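Local coordinates for cyclic dimeric GMP binding protein (Pseudomonas fluorescens, PDB 3PJV) that acts as a c-di-GMP receptor in inside-out signalling, its periplasmic domain probably sequestering the protease LapG to control periplasmic proteolysis, at the interface of chains A and B. Sequence-based numbering; all coordinates share one arbitrary frame. Chains: chain A/B, Cyclic dimeric GMP binding protein.

The interface of chains A and B. Residues chain A 21, 24, 55-58; chain B 111-114.
The carbonyl oxygen of B:Val113 takes two backbone N-H groups from chain A: a hydrogen bond from A:Ser56 N to B:Val113 O at 2.8 Å, bent to 126° at the hydrogen, and a weak one from A:Ser57 N. This is an antiparallel strand pairing in the LapD/MoxY periplasmic domain, where strand 105-114 of chain B runs beside strand 57-62 of chain A. Its return bond, B:Val113 N to A:Ser57 O at 3.0 Å, is nearly straight (168°). Since the interface is two-fold, chain A's own 105-114 strand repeats the pairing on chain B, an exchange that would suit a domain-swapped dimer.

The valine pair sends its side chains to opposite faces of the sheet. B:Val112 points towards helix 6-32 of chain A; its CG1 comes in obliquely beyond the CD1 edge of the A:Tyr55 ring, raised above the ring plane, 3.3 Å from CD1. A:Ala24 CB stands on the same side of the ring plane, out past the CE1-CZ edge, and lies 4.1 Å from B:Val112 CG1. At the ring's edge, B:Ser114 OG is 3.6 Å from A:Tyr55 CD1, and it also presses on the A:Ala21 backbone, where the angle at A:Ala21 N is poor for a hydrogen bond.

On the other face, two serines share the branches of B:Val113. A:Ser56 CB rests 4.0 Å from CG1 of B:Val113, while A:Ser57, its OG between backbone N and carbonyl carbon (chi1 68°), lays that hydroxyl 3.4 Å from B:Val113 CG2.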
loop_
_atom_site.group_PDB
_atom_site.type_symbol
_atom_site.label_atom_id
_atom_site.label_comp_id
_atom_site.label_asym_id
_atom_site.label_seq_id
_atom_site.Cartn_x
_atom_site.Cartn_y
_atom_site.Cartn_z
ATOM N N ALA A 21 4.243 8.467 2.910
ATOM C CA ALA A 21 3.618 9.054 4.093
ATOM C C ALA A 21 3.073 10.453 3.801
ATOM O O ALA A 21 1.961 10.797 4.207
ATOM C CB ALA A 21 4.603 9.093 5.258
ATOM N N ALA A 24 -0.140 10.314 1.708
ATOM C CA ALA A 24 -1.287 9.899 2.518
ATOM C C ALA A 24 -1.796 11.059 3.373
ATOM O O ALA A 24 -3.007 11.238 3.520
ATOM C CB ALA A 24 -0.919 8.702 3.415
ATOM N N TYR A 55 0.298 1.949 7.421
ATOM C CA TYR A 55 0.807 3.062 8.230
ATOM C C TYR A 55 1.033 2.646 9.679
ATOM O O TYR A 55 0.169 2.000 10.282
ATOM C CB TYR A 55 -0.134 4.282 8.137
ATOM C CG TYR A 55 -0.432 4.602 6.696
ATOM C CD1 TYR A 55 0.486 5.305 5.925
ATOM C CD2 TYR A 55 -1.584 4.123 6.086
ATOM C CE1 TYR A 55 0.249 5.554 4.587
ATOM C CE2 TYR A 55 -1.834 4.374 4.752
ATOM C CZ TYR A 55 -0.908 5.095 4.008
ATOM O OH TYR A 55 -1.138 5.343 2.675
ATOM N N SER A 56 2.206 2.986 10.223
ATOM C CA SER A 56 2.500 2.737 11.635
ATOM C C SER A 56 1.602 3.582 12.534
ATOM O O SER A 56 1.248 3.178 13.652
ATOM C CB SER A 56 3.967 3.077 11.947
ATOM O OG SER A 56 4.853 2.314 11.147
ATOM N N SER A 57 1.253 4.767 12.047
ATOM C CA SER A 57 0.421 5.689 12.816
ATOM C C SER A 57 -0.207 6.781 11.950
ATOM O O SER A 57 0.353 7.184 10.937
ATOM C CB SER A 57 1.258 6.328 13.930
ATOM O OG SER A 57 2.249 7.201 13.397
ATOM N N ILE A 58 -1.384 7.240 12.371
ATOM C CA ILE A 58 -2.028 8.429 11.802
ATOM C C ILE A 58 -2.651 9.179 12.964
ATOM O O ILE A 58 -3.309 8.587 13.812
ATOM C CB ILE A 58 -3.132 8.079 10.798
ATOM C CG1 ILE A 58 -2.549 7.271 9.642
ATOM C CG2 ILE A 58 -3.797 9.358 10.233
ATOM C CD1 ILE A 58 -3.581 6.844 8.628
ATOM N N GLU B 111 -0.957 13.902 10.633
ATOM C CA GLU B 111 0.394 13.337 10.716
ATOM C C GLU B 111 0.357 11.838 10.386
ATOM O O GLU B 111 -0.442 11.099 10.948
ATOM C CB GLU B 111 0.954 13.513 12.145
ATOM C CG GLU B 111 0.909 14.954 12.673
ATOM C CD GLU B 111 1.347 15.061 14.129
ATOM O OE1 GLU B 111 1.224 14.065 14.863
ATOM O OE2 GLU B 111 1.803 16.148 14.542
ATOM N N VAL B 112 1.213 11.401 9.465
ATOM C CA VAL B 112 1.237 10.004 9.028
ATOM C C VAL B 112 2.648 9.465 9.154
ATOM O O VAL B 112 3.602 10.174 8.877
ATOM C CB VAL B 112 0.766 9.860 7.553
ATOM C CG1 VAL B 112 0.947 8.410 7.059
ATOM C CG2 VAL B 112 -0.685 10.317 7.410
ATOM N N VAL B 113 2.780 8.219 9.600
ATOM C CA VAL B 113 4.061 7.531 9.541
ATOM C C VAL B 113 3.849 6.232 8.783
ATOM O O VAL B 113 2.977 5.423 9.158
ATOM C CB VAL B 113 4.602 7.202 10.946
ATOM C CG1 VAL B 113 5.900 6.411 10.835
ATOM C CG2 VAL B 113 4.868 8.480 11.717
ATOM N N SER B 114 4.628 6.022 7.723
ATOM C CA SER B 114 4.434 4.834 6.878
ATOM C C SER B 114 5.264 3.659 7.386
ATOM O O SER B 114 6.427 3.827 7.745
ATOM C CB SER B 114 4.793 5.138 5.417
ATOM O OG SER B 114 3.827 6.000 4.840
#